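Local coordinates for protein glutathione S-transferase domain (Xanthobacter autotrophicus, PDB 4HZ2) that binds glutathione and probably acts as a glutathione-dependent transferase, at residues M23-M28 / K36-L41; I40-G45 / G215-P220; E87-L92 / F117-S122. All coordinates share one frame; numbering follows the deposited sequence.

Contact 1 (M23-M28 / K36-L41); sequences MRIYGM and KAAQIL
Ile25 and Leu41 meet in a buried, wholly apolar strand-on-helix contact, inside the beta-alpha-beta unit that opens the thioredoxin-like N-terminal domain of this glutathione transferase. Such units illustrate how a right-handed crossover lays its helix over the strand it has just left: the axes of strand 24-27 and helix 36-41 run nearly antiparallel, at 156°, and approach to 9.7 Å. Ile25 does most of the bridging. Its CG1 branch stands anti to the carbonyl carbon (chi1 -54°) and is fully extended beyond, which carries CD1 straight out to the helix. There the methyl meets Leu41 CD1 tip to tip, with 3.5 Å from Ile25 CD1 to Leu41 CD1, and at the same time rests on the helix backbone, Ile25 CD1 lying 3.6 Å from Ala38 CA. The small methyls of Ala37 and Ala38 let the isoleucine come this close; Ala38 CB is 3.9 Å from Ile25 CD1. Two residues earlier, Met23 lays its sulfur across the forked end of Leu41, Met23 SD standing 3.8 Å from Leu41 CD2 and touching CD1 as well. On the sheet side, Ile25 also packs on Trp50 of strand 49-52, while Val77 of strand 76-78 touches Met23 and Ala37. Helix 88-96 closes the layer, with Phe95 against Met23 and Leu41 and Ile91 against Ala37.

Contact 2 (I40-G45 / G215-P220); sequences ILSLTG and GINLIP
Leu43, in the last turn of helix 32-43, faces Gly215 across a CA-to-CA separation of 6.2 Å, where an irregular stretch of the C-terminal domain passes the end of an N-terminal-domain helix. The helix stops in a Schellman motif: Gly45, at positive phi, is the C-prime residue, Gly45 N bonds to Ser42 O, and His46 N reaches back to Leu41 O. Thr44 adds a side-chain bond to this ending. Thr44 OG1 donates to Ile40 O at 2.8 Å, while its own N binds the same Ile40 O from the opposite face of the carbonyl plane, so that two donors grip one oxygen.

Across the contact, Leu43 forks over two neighbours. With CG anti to the carbonyl carbon (chi1 -73°), the side chain leans to the passing loop; Leu43 CD1 meets Ile216 CD1 at 3.9 Å, the two chains crossing at a slant, and Leu43 CD2 lies 4.1 Å from Gly215 O. A CB on Gly215 would clash with Leu43 CD2 and, at these backbone angles, would also jam against the carbonyl O of the residue before, which accounts for the glycine. Gln39 bonds the loop directly, NE2 to Gly215 O and OE1 to Asn217 N. Ser42 approaches it through water: in the modelled conformer of Ser42, one of two, a water lies 2.8 Å from Ser42 OG and donates to Gly215 O over 2.7 Å. Ser42 OG is also tied within its own helix, to Gln39 O.

This is interdomain packing away from the glutathione site. Leu181 of helix 178-187 lies against both Leu43 and Ile216, Trp101 touches Leu43, and the loop is held back toward the start of helix 32-43 by Trp35, whose NE1 bonds to Asn217 O.

Contact 3 (E87-L92 / F117-S122); sequences ESNAIL and FFEQYS. With GSH (glutathione), chain F; GSH (glutathione), chain C.
Glu87 and Gln120 converge on the amino group of one glutathione: N1 of the chain F ligand donates to Glu87 OE1 at 2.6 Å and to Gln120 OE1 at 2.8 Å. Next, Ser88 holds the ligand's carboxylate at the start of helix 88-96. Its backbone N gives an almost straight bond to O11 (169°), and Ser88 OG donates to glutathione O12 over 2.8 Å. Asn89 then crosses to the antiparallel helix 107-137, where ND2 donates to Glu119 OE1 at 2.8 Å on the anti side, while Gln120 NE2 takes the syn side of Glu119 OE1 from the opposite face, at 2.9 Å. Bent at chi2 (-74°), Gln120 turns its amide to both Glu119 and the ligand. Replacing the glutamine by an alanine removes the amide and is likely to leave glutathione N1 with one acceptor fewer and Glu119 OE1 with one donor fewer. Tyr121 carries the chain C glutathione, bound mainly by the second subunit, over one ring face. Lys36 forms a salt bridge with Glu119 OE2 and also bonds Asn89 OD1 and Ser88 OG. Glu119, probably kept ionised by Lys36, is consistent with a second shell positioning the amide that holds the gamma-glutamyl amino group of glutathione.

Helix 32-43 shows how one element can serve several interfaces at once. Contacts 1 and 2, about 9 Å apart centre to centre, share Ile40 and Leu41 on it: one face packs on the sheet of the N-terminal domain, and its end meets the 215-220 loop of the C-terminal domain. Contact 3 lies about 15 Å and 17 Å from their centres and joins helices 88-96 and 107-137 across the same domain boundary. Along the chain contact 1 comes first, and contact 3 falls between the two halves of contact 2. Lys36 connects contact 1 to the polar cluster of contact 3, while Leu92 packs on Ile40, so the sheet-backed helix links the glutathione site to the surface end of the same interdomain boundary.

Contact 1 (M23-M28 / K36-L41)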
loop_
_atom_site.group_PDB
_atom_site.type_symbol
_atom_site.label_atom_id
_atom_site.label_comp_id
_atom_site.label_asym_id
_atom_site.label_seq_id
_atom_site.Cartn_x
_atom_site.Cartn_y
_atom_site.Cartn_z
ATOM N N MET B 23 -3.609 22.128 14.180
ATOM C CA MET B 23 -3.187 20.874 13.528
ATOM C C MET B 23 -1.737 20.494 13.854
ATOM O O MET B 23 -0.870 21.364 13.897
ATOM C CB MET B 23 -3.388 21.002 12.019
ATOM C CG MET B 23 -3.238 19.718 11.231
ATOM S SD MET B 23 -3.518 19.989 9.469
ATOM C CE MET B 23 -5.285 20.236 9.377
ATOM N N ARG B 24 -1.485 19.201 14.080
ATOM C CA ARG B 24 -0.149 18.701 14.454
ATOM C C ARG B 24 0.266 17.573 13.532
ATOM O O ARG B 24 -0.561 16.755 13.156
ATOM C CB ARG B 24 -0.135 18.165 15.904
ATOM C CG ARG B 24 0.116 19.205 16.982
ATOM C CD ARG B 24 -0.122 18.658 18.388
ATOM N NE ARG B 24 -1.519 18.803 18.786
ATOM C CZ ARG B 24 -2.288 17.805 19.213
ATOM N NH1 ARG B 24 -1.791 16.581 19.332
ATOM N NH2 ARG B 24 -3.552 18.033 19.541
ATOM N N ILE B 25 1.532 17.532 13.128
ATOM C CA ILE B 25 2.067 16.331 12.464
ATOM C C ILE B 25 3.064 15.678 13.425
ATOM O O ILE B 25 4.056 16.308 13.838
ATOM C CB ILE B 25 2.826 16.613 11.150
ATOM C CG1 ILE B 25 1.990 17.419 10.161
ATOM C CG2 ILE B 25 3.306 15.311 10.491
ATOM C CD1 ILE B 25 2.739 17.724 8.861
ATOM N N TYR B 26 2.803 14.424 13.778
ATOM C CA TYR B 26 3.803 13.609 14.479
ATOM C C TYR B 26 4.653 12.946 13.418
ATOM O O TYR B 26 4.123 12.201 12.586
ATOM C CB TYR B 26 3.125 12.548 15.348
ATOM C CG TYR B 26 2.369 13.162 16.499
ATOM C CD1 TYR B 26 1.121 13.767 16.306
ATOM C CD2 TYR B 26 2.909 13.150 17.777
ATOM C CE1 TYR B 26 0.449 14.354 17.366
ATOM C CE2 TYR B 26 2.248 13.726 18.838
ATOM C CZ TYR B 26 1.023 14.324 18.627
ATOM O OH TYR B 26 0.396 14.879 19.708
ATOM N N GLY B 27 5.959 13.223 13.445
ATOM C CA GLY B 27 6.850 12.690 12.424
ATOM C C GLY B 27 8.304 12.651 12.830
ATOM O O GLY B 27 8.678 13.106 13.908
ATOM N N MET B 28 9.128 12.089 11.946
ATOM C CA MET B 28 10.560 11.980 12.148
ATOM C C MET B 28 11.231 12.807 11.065
ATOM O O MET B 28 10.963 12.617 9.883
ATOM C CB MET B 28 10.991 10.513 12.008
ATOM C CG MET B 28 10.446 9.608 13.091
ATOM S SD MET B 28 10.810 7.882 12.699
ATOM C CE MET B 28 9.863 7.056 13.980
ATOM N N LYS B 36 5.667 13.491 2.955
ATOM C CA LYS B 36 4.419 13.488 2.165
ATOM C C LYS B 36 3.358 14.314 2.884
ATOM O O LYS B 36 2.645 15.113 2.261
ATOM C CB LYS B 36 3.843 12.081 1.964
ATOM C CG LYS B 36 4.731 11.157 1.110
ATOM C CD LYS B 36 4.266 9.716 1.241
ATOM C CE LYS B 36 5.144 8.697 0.542
ATOM N NZ LYS B 36 4.632 7.315 0.793
ATOM N N ALA B 37 3.243 14.073 4.190
ATOM C CA ALA B 37 2.201 14.728 4.977
ATOM C C ALA B 37 2.473 16.234 5.047
ATOM O O ALA B 37 1.569 17.043 4.780
ATOM C CB ALA B 37 2.079 14.142 6.394
ATOM N N ALA B 38 3.695 16.625 5.417
ATOM C CA ALA B 38 4.015 18.052 5.495
ATOM C C ALA B 38 3.825 18.728 4.130
ATOM O O ALA B 38 3.292 19.860 4.038
ATOM C CB ALA B 38 5.426 18.280 6.024
ATOM N N GLN B 39 4.278 18.059 3.073
ATOM C CA GLN B 39 4.228 18.664 1.764
ATOM C C GLN B 39 2.801 18.897 1.280
ATOM O O GLN B 39 2.502 19.967 0.725
ATOM C CB GLN B 39 4.976 17.770 0.757
ATOM C CG GLN B 39 5.072 18.342 -0.649
ATOM C CD GLN B 39 5.935 19.605 -0.696
ATOM O OE1 GLN B 39 7.185 19.553 -0.831
ATOM N NE2 GLN B 39 5.281 20.746 -0.589
ATOM N N ILE B 40 1.902 17.918 1.459
ATOM C CA ILE B 40 0.525 18.151 1.002
ATOM C C ILE B 40 -0.195 19.183 1.888
ATOM O O ILE B 40 -1.013 19.955 1.393
ATOM C CB ILE B 40 -0.300 16.844 0.912
ATOM C CG1 ILE B 40 -1.554 17.052 0.079
ATOM C CG2 ILE B 40 -0.588 16.270 2.295
ATOM C CD1 ILE B 40 -1.266 17.412 -1.367
ATOM N N LEU B 41 0.100 19.203 3.184
ATOM C CA LEU B 41 -0.479 20.258 4.050
ATOM C C LEU B 41 -0.047 21.661 3.613
ATOM O O LEU B 41 -0.856 22.605 3.540
ATOM C CB LEU B 41 -0.134 20.019 5.522
ATOM C CG LEU B 41 -0.830 18.809 6.127
ATOM C CD1 LEU B 41 -0.449 18.627 7.587
ATOM C CD2 LEU B 41 -2.337 18.963 6.003
#

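Contact 2 (I40-G45 / G215-P220)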
loop_
_atom_site.group_PDB
_atom_site.type_symbol
_atom_site.label_atom_id
_atom_site.label_comp_id
_atom_site.label_asym_id
_atom_site.label_seq_id
_atom_site.Cartn_x
_atom_site.Cartn_y
_atom_site.Cartn_z
ATOM N N ILE B 40 1.902 17.918 1.459
ATOM C CA ILE B 40 0.525 18.151 1.002
ATOM C C ILE B 40 -0.195 19.183 1.888
ATOM O O ILE B 40 -1.013 19.955 1.393
ATOM C CB ILE B 40 -0.300 16.844 0.912
ATOM C CG1 ILE B 40 -1.554 17.052 0.079
ATOM C CG2 ILE B 40 -0.588 16.270 2.295
ATOM C CD1 ILE B 40 -1.266 17.412 -1.367
ATOM N N LEU B 41 0.100 19.203 3.184
ATOM C CA LEU B 41 -0.479 20.258 4.050
ATOM C C LEU B 41 -0.047 21.661 3.613
ATOM O O LEU B 41 -0.856 22.605 3.540
ATOM C CB LEU B 41 -0.134 20.019 5.522
ATOM C CG LEU B 41 -0.830 18.809 6.127
ATOM C CD1 LEU B 41 -0.449 18.627 7.587
ATOM C CD2 LEU B 41 -2.337 18.963 6.003
ATOM N N SER B 42 1.230 21.806 3.295
ATOM C CA SER B 42 1.721 23.105 2.869
ATOM C C SER B 42 1.135 23.482 1.499
ATOM O O SER B 42 0.733 24.637 1.303
ATOM C CB SER B 42 3.261 23.174 2.892
ATOM O OG SER B 42 3.860 22.428 1.845
ATOM N N LEU B 43 1.054 22.518 0.572
ATOM C CA LEU B 43 0.503 22.772 -0.771
ATOM C C LEU B 43 -0.970 23.190 -0.718
ATOM O O LEU B 43 -1.457 23.944 -1.570
ATOM C CB LEU B 43 0.655 21.535 -1.679
ATOM C CG LEU B 43 2.089 21.286 -2.140
ATOM C CD1 LEU B 43 2.215 19.890 -2.741
ATOM C CD2 LEU B 43 2.488 22.363 -3.153
ATOM N N THR B 44 -1.689 22.699 0.284
ATOM C CA THR B 44 -3.125 22.963 0.344
ATOM C C THR B 44 -3.456 24.035 1.392
ATOM O O THR B 44 -4.621 24.254 1.728
ATOM C CB THR B 44 -3.933 21.677 0.608
ATOM O OG1 THR B 44 -3.502 21.088 1.846
ATOM C CG2 THR B 44 -3.751 20.692 -0.552
ATOM N N GLY B 45 -2.426 24.721 1.895
ATOM C CA GLY B 45 -2.662 25.943 2.673
ATOM C C GLY B 45 -2.916 25.725 4.148
ATOM O O GLY B 45 -3.427 26.613 4.823
ATOM N N GLY B 215 6.157 25.544 -4.570
ATOM C CA GLY B 215 5.757 24.989 -3.277
ATOM C C GLY B 215 6.403 23.676 -2.866
ATOM O O GLY B 215 6.223 23.250 -1.722
ATOM N N ILE B 216 7.163 23.037 -3.766
ATOM C CA ILE B 216 7.818 21.775 -3.444
ATOM C C ILE B 216 9.176 22.033 -2.790
ATOM O O ILE B 216 9.987 22.827 -3.297
ATOM C CB ILE B 216 8.010 20.882 -4.713
ATOM C CG1 ILE B 216 6.656 20.572 -5.352
ATOM C CG2 ILE B 216 8.758 19.605 -4.380
ATOM C CD1 ILE B 216 5.730 19.734 -4.507
ATOM N N ASN B 217 9.402 21.358 -1.662
ATOM C CA ASN B 217 10.644 21.435 -0.913
ATOM C C ASN B 217 11.312 20.068 -0.830
ATOM O O ASN B 217 10.637 19.050 -0.725
ATOM C CB ASN B 217 10.342 21.914 0.508
ATOM C CG ASN B 217 9.321 23.034 0.519
ATOM O OD1 ASN B 217 9.628 24.141 0.042
ATOM N ND2 ASN B 217 8.096 22.764 1.044
ATOM N N LEU B 218 12.637 20.061 -0.862
ATOM C CA LEU B 218 13.410 18.833 -0.772
ATOM C C LEU B 218 13.740 18.464 0.663
ATOM O O LEU B 218 13.811 19.341 1.543
ATOM C CB LEU B 218 14.712 18.982 -1.557
ATOM C CG LEU B 218 14.604 19.570 -2.968
ATOM C CD1 LEU B 218 15.971 19.691 -3.641
ATOM C CD2 LEU B 218 13.674 18.693 -3.817
ATOM N N ILE B 219 13.923 17.168 0.907
ATOM C CA ILE B 219 14.516 16.725 2.167
ATOM C C ILE B 219 16.028 16.974 2.076
ATOM O O ILE B 219 16.708 16.471 1.155
ATOM C CB ILE B 219 14.230 15.219 2.450
ATOM C CG1 ILE B 219 12.721 14.945 2.426
ATOM C CG2 ILE B 219 14.858 14.795 3.788
ATOM C CD1 ILE B 219 12.370 13.458 2.527
ATOM N N PRO B 220 16.578 17.752 3.027
ATOM C CA PRO B 220 18.045 17.940 2.988
ATOM C C PRO B 220 18.774 16.596 3.194
ATOM O O PRO B 220 18.179 15.637 3.719
ATOM C CB PRO B 220 18.309 18.908 4.151
ATOM C CG PRO B 220 16.960 19.556 4.453
ATOM C CD PRO B 220 15.955 18.464 4.160
HETATM O O HOH W 1 4.073 24.145 -0.412
#

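Contact 3 (E87-L92 / F117-S122)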
loop_
_atom_site.group_PDB
_atom_site.type_symbol
_atom_site.label_atom_id
_atom_site.label_comp_id
_atom_site.label_asym_id
_atom_site.label_seq_id
_atom_site.Cartn_x
_atom_site.Cartn_y
_atom_site.Cartn_z
ATOM N N GLU B 87 -1.262 6.817 8.004
ATOM C CA GLU B 87 -0.918 6.291 6.664
ATOM C C GLU B 87 -0.638 7.424 5.683
ATOM O O GLU B 87 -1.552 8.098 5.190
ATOM C CB GLU B 87 -1.971 5.315 6.099
ATOM C CG GLU B 87 -2.032 4.006 6.866
ATOM C CD GLU B 87 -0.720 3.245 6.745
ATOM O OE1 GLU B 87 -0.118 3.281 5.628
ATOM O OE2 GLU B 87 -0.291 2.616 7.738
ATOM N N SER B 88 0.631 7.617 5.363
ATOM C CA SER B 88 1.017 8.770 4.559
ATOM C C SER B 88 0.232 8.900 3.260
ATOM O O SER B 88 -0.077 10.011 2.852
ATOM C CB SER B 88 2.535 8.797 4.301
ATOM O OG SER B 88 2.926 7.685 3.522
ATOM N N ASN B 89 -0.037 7.788 2.567
ATOM C CA ASN B 89 -0.733 7.914 1.299
ATOM C C ASN B 89 -2.235 8.217 1.492
ATOM O O ASN B 89 -2.882 8.857 0.624
ATOM C CB ASN B 89 -0.514 6.686 0.421
ATOM C CG ASN B 89 0.917 6.609 -0.162
ATOM O OD1 ASN B 89 1.748 7.485 0.055
ATOM N ND2 ASN B 89 1.177 5.559 -0.921
ATOM N N ALA B 90 -2.794 7.767 2.620
ATOM C CA ALA B 90 -4.178 8.158 3.008
ATOM C C ALA B 90 -4.211 9.628 3.377
ATOM O O ALA B 90 -5.179 10.320 3.067
ATOM C CB ALA B 90 -4.685 7.304 4.182
ATOM N N ILE B 91 -3.151 10.124 4.010
ATOM C CA ILE B 91 -3.064 11.574 4.327
ATOM C C ILE B 91 -2.985 12.399 3.025
ATOM O O ILE B 91 -3.616 13.450 2.875
ATOM C CB ILE B 91 -1.871 11.855 5.250
ATOM C CG1 ILE B 91 -2.159 11.253 6.631
ATOM C CG2 ILE B 91 -1.580 13.362 5.370
ATOM C CD1 ILE B 91 -0.931 11.042 7.500
ATOM N N LEU B 92 -2.234 11.904 2.034
ATOM C CA LEU B 92 -2.207 12.588 0.748
ATOM C C LEU B 92 -3.600 12.639 0.134
ATOM O O LEU B 92 -4.023 13.679 -0.350
ATOM C CB LEU B 92 -1.290 11.864 -0.251
ATOM C CG LEU B 92 0.250 11.983 -0.098
ATOM C CD1 LEU B 92 1.034 11.033 -1.031
ATOM C CD2 LEU B 92 0.721 13.461 -0.210
ATOM N N PHE B 117 -0.519 2.419 -4.487
ATOM C CA PHE B 117 -0.330 1.072 -3.970
ATOM C C PHE B 117 0.985 0.460 -4.456
ATOM O O PHE B 117 1.682 -0.244 -3.697
ATOM C CB PHE B 117 -1.558 0.164 -4.233
ATOM C CG PHE B 117 -2.744 0.572 -3.435
ATOM C CD1 PHE B 117 -2.766 0.380 -2.057
ATOM C CD2 PHE B 117 -3.806 1.188 -4.051
ATOM C CE1 PHE B 117 -3.861 0.792 -1.278
ATOM C CE2 PHE B 117 -4.910 1.626 -3.304
ATOM C CZ PHE B 117 -4.940 1.415 -1.909
ATOM N N PHE B 118 1.339 0.750 -5.713
ATOM C CA PHE B 118 2.683 0.408 -6.185
ATOM C C PHE B 118 3.749 0.975 -5.263
ATOM O O PHE B 118 4.712 0.281 -4.875
ATOM C CB PHE B 118 2.900 0.872 -7.641
ATOM C CG PHE B 118 4.339 0.876 -8.078
ATOM C CD1 PHE B 118 4.938 -0.283 -8.586
ATOM C CD2 PHE B 118 5.086 2.064 -8.055
ATOM C CE1 PHE B 118 6.264 -0.251 -9.015
ATOM C CE2 PHE B 118 6.407 2.097 -8.483
ATOM C CZ PHE B 118 6.987 0.935 -8.990
ATOM N N GLU B 119 3.586 2.244 -4.888
ATOM C CA GLU B 119 4.567 2.857 -4.017
ATOM C C GLU B 119 4.704 2.075 -2.690
ATOM O O GLU B 119 5.812 1.821 -2.195
ATOM C CB GLU B 119 4.250 4.347 -3.769
ATOM C CG GLU B 119 5.358 5.046 -3.037
ATOM C CD GLU B 119 5.083 5.216 -1.525
ATOM O OE1 GLU B 119 3.950 4.964 -1.072
ATOM O OE2 GLU B 119 6.014 5.602 -0.778
ATOM N N GLN B 120 3.588 1.724 -2.083
ATOM C CA GLN B 120 3.651 1.107 -0.764
ATOM C C GLN B 120 4.118 -0.346 -0.813
ATOM O O GLN B 120 4.705 -0.849 0.143
ATOM C CB GLN B 120 2.277 1.213 -0.089
ATOM C CG GLN B 120 2.008 2.615 0.442
ATOM C CD GLN B 120 2.776 2.955 1.684
ATOM O OE1 GLN B 120 2.609 2.291 2.713
ATOM N NE2 GLN B 120 3.619 4.017 1.616
ATOM N N TYR B 121 3.829 -1.023 -1.918
ATOM C CA TYR B 121 4.091 -2.450 -1.993
ATOM C C TYR B 121 5.426 -2.779 -2.677
ATOM O O TYR B 121 6.121 -3.718 -2.278
ATOM C CB TYR B 121 2.957 -3.165 -2.769
ATOM C CG TYR B 121 2.963 -4.641 -2.474
ATOM C CD1 TYR B 121 3.607 -5.553 -3.320
ATOM C CD2 TYR B 121 2.392 -5.123 -1.291
ATOM C CE1 TYR B 121 3.634 -6.903 -3.006
ATOM C CE2 TYR B 121 2.421 -6.461 -0.964
ATOM C CZ TYR B 121 3.036 -7.357 -1.821
ATOM O OH TYR B 121 3.054 -8.695 -1.457
ATOM N N SER B 122 5.767 -2.001 -3.703
ATOM C CA SER B 122 6.861 -2.366 -4.618
ATOM C C SER B 122 8.039 -1.395 -4.603
ATOM O O SER B 122 9.084 -1.683 -5.203
ATOM C CB SER B 122 6.332 -2.477 -6.058
ATOM O OG SER B 122 5.379 -3.520 -6.177
HETATM N N1 GSH F . 2.410 2.563 5.508
HETATM C CA1 GSH F . 3.006 3.610 6.412
HETATM C C1 GSH F . 2.881 4.991 5.808
HETATM O O11 GSH F . 2.571 5.957 6.558
HETATM O O12 GSH F . 3.110 5.137 4.563
HETATM C CB1 GSH F . 4.475 3.333 6.714
HETATM C CG1 GSH F . 4.992 4.421 7.633
HETATM C CD1 GSH F . 6.286 4.029 8.311
HETATM O OE1 GSH F . 6.895 3.017 7.958
HETATM N N2 GSH F . 6.705 4.863 9.282
HETATM C CA2 GSH F . 7.971 4.643 9.982
HETATM C C2 GSH F . 7.732 4.354 11.440
HETATM O O2 GSH F . 6.872 4.994 12.079
HETATM C CB2 GSH F . 8.946 5.814 9.674
HETATM S SG2 GSH F . 9.178 6.229 7.887
HETATM N N3 GSH F . 8.466 3.391 12.010
HETATM C CA3 GSH F . 7.897 2.433 12.955
HETATM C C3 GSH F . 8.414 2.545 14.373
HETATM O O31 GSH F . 7.864 1.855 15.265
HETATM O O32 GSH F . 9.370 3.317 14.607
HETATM N N1 GSH C . 0.195 -4.852 -4.716
HETATM C CA1 GSH C . -0.250 -5.975 -5.586
HETATM C C1 GSH C . -1.749 -6.079 -5.559
HETATM O O11 GSH C . -2.297 -5.926 -4.448
HETATM O O12 GSH C . -2.401 -6.282 -6.597
HETATM C CB1 GSH C . 0.402 -7.296 -5.158
HETATM C CG1 GSH C . -0.013 -8.403 -6.130
HETATM C CD1 GSH C . 0.950 -9.589 -6.108
HETATM O OE1 GSH C . 1.800 -9.691 -5.249
HETATM N N2 GSH C . 0.821 -10.511 -7.066
HETATM C CA2 GSH C . 1.772 -11.606 -7.196
HETATM C C2 GSH C . 2.396 -11.657 -8.553
HETATM O O2 GSH C . 1.677 -11.539 -9.511
HETATM C CB2 GSH C . 1.077 -12.925 -6.889
HETATM S SG2 GSH C . 2.216 -14.351 -6.834
HETATM N N3 GSH C . 3.718 -11.850 -8.665
HETATM C CA3 GSH C . 4.198 -12.399 -9.926
HETATM C C3 GSH C . 5.527 -11.891 -10.391
HETATM O O31 GSH C . 5.989 -12.345 -11.467
HETATM O O32 GSH C . 6.104 -11.039 -9.693
#